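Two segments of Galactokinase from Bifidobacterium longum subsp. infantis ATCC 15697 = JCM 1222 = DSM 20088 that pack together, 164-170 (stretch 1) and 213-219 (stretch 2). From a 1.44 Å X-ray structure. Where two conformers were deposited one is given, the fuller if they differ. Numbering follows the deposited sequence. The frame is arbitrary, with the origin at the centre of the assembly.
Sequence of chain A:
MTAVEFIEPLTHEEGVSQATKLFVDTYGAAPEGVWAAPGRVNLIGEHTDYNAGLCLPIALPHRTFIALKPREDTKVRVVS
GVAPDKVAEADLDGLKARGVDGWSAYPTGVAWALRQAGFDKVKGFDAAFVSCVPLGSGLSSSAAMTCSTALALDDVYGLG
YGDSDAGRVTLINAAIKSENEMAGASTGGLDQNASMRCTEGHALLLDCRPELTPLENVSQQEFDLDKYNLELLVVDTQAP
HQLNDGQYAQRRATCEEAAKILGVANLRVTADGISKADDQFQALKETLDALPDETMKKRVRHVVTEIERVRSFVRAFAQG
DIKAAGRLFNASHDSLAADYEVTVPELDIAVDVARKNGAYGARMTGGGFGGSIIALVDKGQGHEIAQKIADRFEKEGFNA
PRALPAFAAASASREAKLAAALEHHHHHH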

ATOM      1  N   SER A 164      15.426 -13.728  -0.876  1.00 15.89           N
ATOM      2  CA  SER A 164      15.281 -13.586  -2.362  1.00 15.46           C
ATOM      3  C   SER A 164      13.974 -12.891  -2.673  1.00 13.74           C
ATOM      4  O   SER A 164      12.988 -13.045  -1.938  1.00 15.95           O
ATOM      5  CB  SER A 164      15.391 -14.917  -3.141  1.00 17.21           C
ATOM      6  OG  SER A 164      14.340 -15.743  -2.868  1.00 15.29           O
ATOM      7  N   ASP A 165      13.975 -12.139  -3.774  1.00 14.70           N
ATOM      8  CA  ASP A 165      12.712 -11.556  -4.272  1.00 15.45           C
ATOM      9  C   ASP A 165      11.663 -12.620  -4.440  1.00 13.43           C
ATOM     10  O   ASP A 165      10.503 -12.390  -4.029  1.00 16.11           O
ATOM     11  CB  ASP A 165      12.932 -10.836  -5.592  1.00 16.59           C
ATOM     12  CG  ASP A 165      11.709 -10.092  -6.099  1.00 18.79           C
ATOM     13  OD1 ASP A 165      11.243  -9.206  -5.354  1.00 17.80           O
ATOM     14  OD2 ASP A 165      11.212 -10.464  -7.221  1.00 22.56           O
ATOM     15  N   ALA A 166      11.972 -13.689  -5.200  1.00 14.24           N
ATOM     16  CA  ALA A 166      10.953 -14.721  -5.496  1.00 15.19           C
ATOM     17  C   ALA A 166      10.508 -15.389  -4.192  1.00 12.71           C
ATOM     18  O   ALA A 166       9.303 -15.645  -4.038  1.00 13.79           O
ATOM     19  CB  ALA A 166      11.518 -15.714  -6.474  1.00 14.41           C
ATOM     20  N   GLY A 167      11.433 -15.656  -3.276  1.00 14.12           N
ATOM     21  CA  GLY A 167      11.100 -16.236  -1.968  1.00 13.30           C
ATOM     22  C   GLY A 167      10.130 -15.313  -1.221  1.00 14.72           C
ATOM     23  O   GLY A 167       9.173 -15.769  -0.599  1.00 14.20           O
ATOM     24  N   ARG A 168      10.374 -14.014  -1.313  1.00 14.61           N
ATOM     25  CA  ARG A 168       9.533 -13.093  -0.537  1.00 15.47           C
ATOM     26  C   ARG A 168       8.070 -13.175  -0.982  1.00 12.58           C
ATOM     27  O   ARG A 168       7.196 -12.835  -0.176  1.00 13.43           O
ATOM     28  CB  ARG A 168      10.064 -11.664  -0.584  1.00 12.44           C
ATOM     29  CG  ARG A 168      11.258 -11.498   0.304  1.00 13.76           C
ATOM     30  CD  ARG A 168      11.665 -10.045   0.291  1.00 13.53           C
ATOM     31  NE  ARG A 168      12.735  -9.822   1.215  1.00 14.65           N
ATOM     32  CZ  ARG A 168      13.062  -8.665   1.726  1.00 12.71           C
ATOM     33  NH1 ARG A 168      12.511  -7.548   1.288  1.00 15.26           N
ATOM     34  NH2 ARG A 168      14.075  -8.595   2.549  1.00 14.49           N
ATOM     35  N   VAL A 169       7.766 -13.667  -2.200  1.00 13.70           N
ATOM     36  CA  VAL A 169       6.354 -13.807  -2.601  1.00 13.66           C
ATOM     37  C   VAL A 169       5.607 -14.770  -1.656  1.00 14.05           C
ATOM     38  O   VAL A 169       4.412 -14.588  -1.398  1.00 13.32           O
ATOM     39  CB  VAL A 169       6.282 -14.182  -4.097  1.00 16.29           C
ATOM     40  CG1 VAL A 169       4.864 -14.582  -4.466  1.00 15.98           C
ATOM     41  CG2 VAL A 169       6.823 -13.012  -4.937  1.00 17.44           C
ATOM     42  N   THR A 170       6.271 -15.814  -1.180  1.00 15.23           N
ATOM     43  CA  THR A 170       5.636 -16.702  -0.183  1.00 15.89           C
ATOM     44  C   THR A 170       5.214 -15.895   1.052  1.00 13.19           C
ATOM     45  O   THR A 170       4.121 -16.082   1.586  1.00 16.43           O
ATOM     46  CB  THR A 170       6.587 -17.848   0.133  1.00 15.70           C
ATOM     47  OG1 THR A 170       6.669 -18.658  -1.069  1.00 18.69           O
ATOM     48  CG2 THR A 170       6.094 -18.680   1.295  1.00 18.07           C
TER
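Stretch 2 213-219: TPLENVS

Stretch 2 meets the first turns of the stretch 1 helix mainly through a short, weakly bonded helical segment, about 214-217, with Val218 of the following strand adding a smaller contact. The closest backbone approach is between Ala166 CA and Pro214 CA, 5.0 Å apart. The chain then draws away: Ala166 CA is 6.6 Å from Leu215 CA and 9.8 Å from Glu216 CA. The contact buries 235 Å² over both sides, and no hydrogen bond crosses it, so the contact rests on packing.

Pro214 covers the most surface, 69 Å². Its CA-to-CB bond points toward stretch 1, and its ring, in the C-gamma exo pucker, touches two residues. Pro214 CB lies 3.5 Å from Ala166 CA and 3.7 Å from Ala166 CB, while Pro214 CG lies 3.7 Å from Val169 CG2. Ala166 and Val169 are three apart in sequence, nearly one helical turn, so both can reach the same ring. Val169, with chi1 in the t well, directs its CA-to-CB bond toward stretch 2; that of Ala166 runs sideways.

Asp165, with 47 Å² covered, also points its CA-to-CB bond toward stretch 2, with chi1 at t. Asp165 OD2 stands 3.9 Å from Val218 CG2, 4.1 Å from Leu215 CD1 and 4.1 Å from Pro214 O. These are loose approaches, none of them a hydrogen bond; both carboxylate oxygens are hydrogen-bonded elsewhere in the structure. Leu215 leaves its backbone sideways, yet its end comes nearer.

Each segment has a capping bond at its start. Gly167 N donates to Ser164 OG at 2.9 Å, with an angle of 144°. In stretch 2, Glu216 N reaches Thr213 OG1 at 3.5 Å and 136°, a weak bond, whereas Thr213 N donates to Glu216 OE1 at 3.0 Å and a nearly straight 172°.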

ATOM      1  N   THR A 213       5.193 -15.899 -12.621  1.00 15.97           N
ATOM      2  CA  THR A 213       6.186 -16.225 -11.618  1.00 16.72           C
ATOM      3  C   THR A 213       6.757 -14.925 -11.109  1.00 13.05           C
ATOM      4  O   THR A 213       6.566 -13.864 -11.723  1.00 14.27           O
ATOM      5  CB  THR A 213       7.337 -17.073 -12.150  1.00 17.62           C
ATOM      6  OG1 THR A 213       7.962 -16.208 -13.093  1.00 20.90           O
ATOM      7  CG2 THR A 213       6.847 -18.359 -12.772  1.00 20.40           C
ATOM      8  N   PRO A 214       7.432 -14.950  -9.952  1.00 13.77           N
ATOM      9  CA  PRO A 214       7.918 -13.704  -9.365  1.00 12.27           C
ATOM     10  C   PRO A 214       8.873 -12.915 -10.285  1.00 14.63           C
ATOM     11  O   PRO A 214       8.770 -11.702 -10.322  1.00 15.74           O
ATOM     12  CB  PRO A 214       8.613 -14.156  -8.069  1.00 15.52           C
ATOM     13  CG  PRO A 214       7.789 -15.317  -7.694  1.00 15.76           C
ATOM     14  CD  PRO A 214       7.519 -16.060  -8.998  1.00 12.76           C
ATOM     15  N   LEU A 215       9.763 -13.602 -10.991  0.50 13.87           N
ATOM     16  CA  LEU A 215      10.718 -12.881 -11.849  0.50 15.31           C
ATOM     17  C   LEU A 215      10.024 -12.385 -13.125  0.50 15.35           C
ATOM     18  O   LEU A 215      10.669 -11.595 -13.831  0.50 17.17           O
ATOM     19  CB  LEU A 215      11.948 -13.749 -12.110  0.50 12.06           C
ATOM     20  CG  LEU A 215      13.216 -13.403 -11.339  0.50 17.91           C
ATOM     21  CD1 LEU A 215      12.993 -12.937  -9.918  0.50 12.50           C
ATOM     22  CD2 LEU A 215      14.162 -14.600 -11.362  0.50 14.23           C
ATOM     23  N   GLU A 216       8.789 -12.841 -13.412  1.00 12.29           N
ATOM     24  CA  GLU A 216       7.978 -12.322 -14.539  1.00 13.15           C
ATOM     25  C   GLU A 216       7.142 -11.112 -14.147  1.00 13.67           C
ATOM     26  O   GLU A 216       6.647 -10.449 -15.062  1.00 14.03           O
ATOM     27  CB  GLU A 216       7.022 -13.420 -15.044  1.00 15.05           C
ATOM     28  CG  GLU A 216       7.701 -14.566 -15.789  1.00 17.11           C
ATOM     29  CD  GLU A 216       6.791 -15.722 -16.225  1.00 18.18           C
ATOM     30  OE1 GLU A 216       5.692 -15.976 -15.599  1.00 19.04           O
ATOM     31  OE2 GLU A 216       7.244 -16.472 -17.145  1.00 22.43           O
ATOM     32  N   ASN A 217       6.854 -10.911 -12.843  1.00 12.75           N
ATOM     33  CA  ASN A 217       5.706 -10.046 -12.482  1.00 11.93           C
ATOM     34  C   ASN A 217       6.198  -8.710 -11.906  1.00 10.35           C
ATOM     35  O   ASN A 217       5.317  -7.885 -11.608  1.00 13.71           O
ATOM     36  CB  ASN A 217       4.689 -10.766 -11.637  1.00 12.86           C
ATOM     37  CG  ASN A 217       5.037 -10.941 -10.186  1.00 10.46           C
ATOM     38  OD1 ASN A 217       6.095 -10.487  -9.699  1.00 14.00           O
ATOM     39  ND2 ASN A 217       4.145 -11.573  -9.469  1.00 14.71           N
ATOM     40  N   VAL A 218       7.499  -8.465 -11.894  1.00 11.57           N
ATOM     41  CA  VAL A 218       7.996  -7.141 -11.553  1.00 12.09           C
ATOM     42  C   VAL A 218       9.090  -6.669 -12.491  1.00 13.73           C
ATOM     43  O   VAL A 218       9.902  -7.437 -12.951  1.00 14.72           O
ATOM     44  CB  VAL A 218       8.482  -7.053 -10.115  1.00 14.63           C
ATOM     45  CG1 VAL A 218       7.361  -7.198  -9.127  1.00 13.37           C
ATOM     46  CG2 VAL A 218       9.690  -7.878  -9.773  1.00 18.96           C
ATOM     47  N   SER A 219       9.215  -5.351 -12.517  0.50 14.50           N
ATOM     48  CA  SER A 219      10.152  -4.603 -13.373  0.50 15.04           C
ATOM     49  C   SER A 219      10.525  -3.303 -12.653  0.50 14.83           C
ATOM     50  O   SER A 219       9.643  -2.422 -12.513  0.50 15.23           O
ATOM     51  CB  SER A 219       9.539  -4.368 -14.714  0.50 14.22           C
ATOM     52  OG  SER A 219      10.296  -3.414 -15.418  0.50 17.31           O
TER